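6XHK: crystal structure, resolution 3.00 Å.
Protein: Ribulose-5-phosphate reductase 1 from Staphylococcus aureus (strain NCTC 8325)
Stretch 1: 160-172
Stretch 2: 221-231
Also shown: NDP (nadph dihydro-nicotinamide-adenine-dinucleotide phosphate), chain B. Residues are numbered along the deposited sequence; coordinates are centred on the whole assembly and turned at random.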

# COMPACT_ATOMS: atom_id res chain seq x y z
N SER A 160 -5.79 21.87 -10.74
CA SER A 160 -5.81 22.78 -9.60
C SER A 160 -4.48 22.83 -8.85
O SER A 160 -4.30 23.72 -8.01
CB SER A 160 -6.93 22.39 -8.64
OG SER A 160 -6.66 21.16 -7.99
N ILE A 161 -3.56 21.92 -9.13
CA ILE A 161 -2.35 21.74 -8.34
C ILE A 161 -1.13 21.92 -9.23
O ILE A 161 -0.96 21.19 -10.22
CB ILE A 161 -2.33 20.36 -7.65
CG1 ILE A 161 -3.45 20.28 -6.62
CG2 ILE A 161 -0.99 20.13 -6.98
CD1 ILE A 161 -3.58 21.52 -5.79
N SER A 162 -0.27 22.89 -8.89
CA SER A 162 1.01 23.13 -9.54
C SER A 162 2.16 22.73 -8.60
O SER A 162 1.95 22.22 -7.50
CB SER A 162 1.14 24.60 -9.97
OG SER A 162 0.84 25.52 -8.91
N ASN A 163 3.38 22.96 -9.07
CA ASN A 163 4.56 22.81 -8.23
C ASN A 163 4.75 24.09 -7.43
O ASN A 163 5.85 24.40 -6.95
CB ASN A 163 5.79 22.46 -9.09
N LYS A 164 3.66 24.86 -7.29
CA LYS A 164 3.57 26.07 -6.47
C LYS A 164 2.67 25.88 -5.25
O LYS A 164 2.53 26.82 -4.45
CB LYS A 164 3.05 27.24 -7.31
N ASN A 165 2.07 24.70 -5.07
CA ASN A 165 1.29 24.42 -3.88
C ASN A 165 2.22 24.07 -2.72
O ASN A 165 3.43 24.25 -2.78
CB ASN A 165 0.25 23.33 -4.15
CG ASN A 165 -0.90 23.81 -5.03
OD1 ASN A 165 -0.73 24.02 -6.23
ND2 ASN A 165 -2.07 24.00 -4.43
N THR A 166 1.64 23.59 -1.62
CA THR A 166 2.40 23.22 -0.43
C THR A 166 1.63 22.13 0.31
O THR A 166 0.56 22.40 0.85
CB THR A 166 2.63 24.40 0.49
OG1 THR A 166 3.42 25.37 -0.21
CG2 THR A 166 3.31 23.96 1.78
N PHE A 167 2.19 20.93 0.37
CA PHE A 167 1.49 19.78 0.91
C PHE A 167 1.87 19.48 2.36
O PHE A 167 2.99 19.76 2.80
CB PHE A 167 1.75 18.56 0.03
CG PHE A 167 1.42 18.78 -1.41
CD1 PHE A 167 0.15 18.49 -1.89
CD2 PHE A 167 2.38 19.23 -2.30
CE1 PHE A 167 -0.17 18.67 -3.22
CE2 PHE A 167 2.07 19.41 -3.64
CZ PHE A 167 0.80 19.13 -4.10
N GLY A 168 0.92 18.93 3.11
CA GLY A 168 1.19 18.34 4.40
C GLY A 168 0.80 16.88 4.41
O GLY A 168 -0.15 16.48 3.73
N ILE A 169 1.55 16.07 5.16
CA ILE A 169 1.33 14.63 5.25
C ILE A 169 1.38 14.24 6.73
O ILE A 169 2.42 14.42 7.38
CB ILE A 169 2.39 13.84 4.46
CG1 ILE A 169 2.27 14.15 2.97
CG2 ILE A 169 2.18 12.37 4.66
CD1 ILE A 169 3.38 13.61 2.13
N TRP A 170 0.27 13.73 7.26
CA TRP A 170 0.27 13.18 8.62
C TRP A 170 0.52 11.67 8.58
O TRP A 170 -0.07 10.96 7.76
CB TRP A 170 -1.05 13.45 9.37
CG TRP A 170 -1.04 14.70 10.21
CD1 TRP A 170 -1.09 14.76 11.59
CD2 TRP A 170 -1.01 16.04 9.75
NE1 TRP A 170 -1.06 16.08 12.00
CE2 TRP A 170 -1.01 16.88 10.89
CE3 TRP A 170 -0.96 16.63 8.48
CZ2 TRP A 170 -0.98 18.26 10.79
CZ3 TRP A 170 -0.91 18.01 8.39
CH2 TRP A 170 -0.93 18.81 9.54
N GLY A 171 1.39 11.20 9.48
CA GLY A 171 1.80 9.80 9.53
C GLY A 171 3.18 9.54 8.97
O GLY A 171 3.42 9.74 7.77
N ASP A 172 4.10 9.09 9.83
CA ASP A 172 5.50 8.85 9.50
C ASP A 172 5.77 7.38 9.14
O ASP A 172 6.85 6.87 9.42
CB ASP A 172 6.39 9.28 10.66
CG ASP A 172 5.91 8.72 12.00
OD1 ASP A 172 4.96 7.93 12.02
OD2 ASP A 172 6.52 9.03 13.04
N LEU A 221 2.48 27.97 10.91
CA LEU A 221 2.81 27.05 9.84
C LEU A 221 1.59 26.85 8.97
O LEU A 221 0.46 26.81 9.47
CB LEU A 221 3.29 25.72 10.42
CG LEU A 221 3.93 24.68 9.51
CD1 LEU A 221 5.27 25.20 8.95
CD2 LEU A 221 4.13 23.44 10.33
N THR A 222 1.80 26.75 7.67
CA THR A 222 0.64 26.76 6.79
C THR A 222 0.89 25.96 5.52
O THR A 222 2.03 25.82 5.06
CB THR A 222 0.25 28.19 6.43
OG1 THR A 222 -1.00 28.16 5.75
CG2 THR A 222 1.32 28.84 5.54
N PHE A 223 -0.21 25.46 4.95
CA PHE A 223 -0.22 24.61 3.77
C PHE A 223 -1.65 24.57 3.23
O PHE A 223 -2.60 24.85 3.96
CB PHE A 223 0.23 23.19 4.10
CG PHE A 223 -0.50 22.58 5.27
CD1 PHE A 223 -0.04 22.75 6.57
CD2 PHE A 223 -1.66 21.83 5.06
CE1 PHE A 223 -0.72 22.19 7.63
CE2 PHE A 223 -2.34 21.27 6.12
CZ PHE A 223 -1.88 21.44 7.40
N ASP A 224 -1.80 24.19 1.95
CA ASP A 224 -3.11 24.23 1.31
C ASP A 224 -3.72 22.88 0.97
O ASP A 224 -4.92 22.83 0.67
CB ASP A 224 -3.08 25.10 0.03
CG ASP A 224 -1.88 24.84 -0.85
OD1 ASP A 224 -0.76 24.73 -0.32
OD2 ASP A 224 -2.07 24.73 -2.09
N HIS A 225 -2.96 21.79 1.01
CA HIS A 225 -3.49 20.47 0.67
C HIS A 225 -2.85 19.46 1.61
O HIS A 225 -1.65 19.56 1.89
CB HIS A 225 -3.17 20.09 -0.78
CG HIS A 225 -4.10 20.66 -1.79
ND1 HIS A 225 -4.27 22.01 -1.97
CD2 HIS A 225 -4.91 20.06 -2.70
CE1 HIS A 225 -5.15 22.23 -2.93
NE2 HIS A 225 -5.56 21.06 -3.39
N ALA A 226 -3.61 18.48 2.08
CA ALA A 226 -3.06 17.56 3.07
C ALA A 226 -3.53 16.15 2.80
O ALA A 226 -4.53 15.92 2.11
CB ALA A 226 -3.41 17.98 4.50
N PHE A 227 -2.77 15.19 3.36
CA PHE A 227 -2.97 13.75 3.18
C PHE A 227 -2.95 13.09 4.55
O PHE A 227 -1.97 13.23 5.29
CB PHE A 227 -1.89 13.13 2.31
CG PHE A 227 -1.98 13.53 0.91
CD1 PHE A 227 -2.73 12.79 0.02
CD2 PHE A 227 -1.32 14.67 0.46
CE1 PHE A 227 -2.82 13.17 -1.32
CE2 PHE A 227 -1.41 15.06 -0.87
CZ PHE A 227 -2.17 14.31 -1.76
N GLU A 228 -4.02 12.39 4.90
CA GLU A 228 -4.09 11.66 6.16
C GLU A 228 -3.70 10.20 5.93
O GLU A 228 -4.49 9.43 5.36
CB GLU A 228 -5.48 11.77 6.77
CG GLU A 228 -5.53 11.30 8.21
CD GLU A 228 -6.16 9.91 8.34
OE1 GLU A 228 -6.61 9.33 7.31
OE2 GLU A 228 -6.22 9.40 9.48
N CYS A 229 -2.50 9.82 6.38
CA CYS A 229 -1.91 8.50 6.20
C CYS A 229 -1.67 7.82 7.55
O CYS A 229 -0.66 7.12 7.76
CB CYS A 229 -0.63 8.59 5.39
SG CYS A 229 -0.76 9.47 3.87
N VAL A 230 -2.59 8.08 8.48
CA VAL A 230 -2.65 7.52 9.83
C VAL A 230 -3.95 6.73 9.93
O VAL A 230 -4.97 7.14 9.36
CB VAL A 230 -2.63 8.66 10.87
CG1 VAL A 230 -2.71 8.16 12.29
CG2 VAL A 230 -1.47 9.54 10.65
N GLY A 231 -3.95 5.62 10.64
CA GLY A 231 -5.16 4.85 10.80
C GLY A 231 -5.67 4.82 12.23
O GLY A 231 -5.13 5.45 13.14
PA NDP B . 1.81 2.39 9.99
O1A NDP B . 1.91 1.28 11.01
O2A NDP B . 3.12 2.49 9.22
O5B NDP B . 1.42 3.80 10.77
C5B NDP B . 1.73 5.10 10.16
C4B NDP B . 2.41 6.07 11.19
O4B NDP B . 1.57 6.96 11.67
C3B NDP B . 2.93 5.30 12.43
O3B NDP B . 4.28 5.43 12.56
C2B NDP B . 2.31 5.95 13.66
O2B NDP B . 3.42 6.02 14.66
C1B NDP B . 1.97 7.14 13.23
N9A NDP B . 0.94 7.82 14.02
C8A NDP B . 0.19 7.34 15.06
N7A NDP B . -0.64 8.34 15.49
C5A NDP B . -0.39 9.40 14.74
C6A NDP B . -1.00 10.81 14.76
N6A NDP B . -2.03 11.11 15.73
N1A NDP B . -0.53 11.78 13.82
C2A NDP B . 0.50 11.45 12.86
N3A NDP B . 1.07 10.09 12.85
C4A NDP B . 0.58 9.08 13.83
O3 NDP B . 0.61 2.06 8.85
PN NDP B . 0.57 2.65 7.26
O1N NDP B . 1.48 3.87 7.11
O2N NDP B . 1.08 1.60 6.33
O5D NDP B . -1.02 2.99 6.91
C5D NDP B . -1.96 3.21 7.98
C4D NDP B . -3.37 3.13 7.63
O4D NDP B . -3.63 3.14 6.07
C3D NDP B . -4.04 1.82 8.13
O3D NDP B . -5.35 2.11 8.77
C2D NDP B . -4.17 1.05 7.02
O2D NDP B . -5.24 0.06 7.10
C1D NDP B . -4.43 2.13 5.82
N1N NDP B . -4.32 1.58 4.45
C2N NDP B . -5.30 2.07 3.46
C3N NDP B . -5.45 1.46 2.06
C7N NDP B . -6.55 2.06 1.10
O7N NDP B . -6.99 1.40 0.18
N7N NDP B . -7.03 3.43 1.33
C4N NDP B . -4.36 0.49 1.54
C5N NDP B . -3.51 -0.13 2.68
C6N NDP B . -3.33 0.59 4.03
P2B NDP B . 3.22 5.13 16.00
O1X NDP B . 1.83 5.33 16.59
O2X NDP B . 3.37 3.67 15.62
O3X NDP B . 4.26 5.57 17.01

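The two stretches pair as neighbouring parallel strands: the strand 166-170 lies beside a second strand that ends at E228, with an angle of 18° between their directions, and together they bury 747 Å². The backbone hydrogen bonds alternate in direction, as parallel pairing requires. G168 N donates to H225 O (2.9 Å), and F227 N returns a bond to G168 O (2.9 Å); W170 N then donates to F227 O (3.0 Å), and C229 N to W170 O (3.0 Å). G168 and W170 thus each use both backbone polar groups across the contact. CA-H...O contacts supplement this ladder, among them A226 CA to G168 O at 3.2 Å and F167 CA to H225 O at 3.3 Å.

At the beginning of the pairing, D224 joins backbone and side-chain polar groups. Its N donates to T166 O (3.2 Å), while its carboxylate receives a very short hydrogen bond from N165 ND2 to D224 OD2 (2.5 Å) and a weak one from T166 N to D224 OD1 (3.0 Å). The other end of the N165 amide is also engaged, since OD1 of N165 accepts a hydrogen bond from S162 N (2.9 Å).

Apolar packing differs between the two faces of the sheet. F167, I169, H225 and F227 share one face, where F167 CD1 lies 3.9 Å from F227 CE2 and I169 CG1 lies 4.3 Å from F227 CB. Near this group, I161 CD1 sits over the face of the H225 imidazole, 3.5 Å from the ring centroid, in a CH-pi contact. On the face bearing W170 and A226, the indole meets F223 obliquely, with planes at 55° and W170 CH2 3.5 Å from F223 CZ. G168 leaves room here: a CB would lie tight against F223 CD2 and be crowded by W170 CZ3.

Beyond the strands, V230 CG2 packs 3.5 Å from G171 CA, and both atoms lie 3.4 Å from N3A of NADPH.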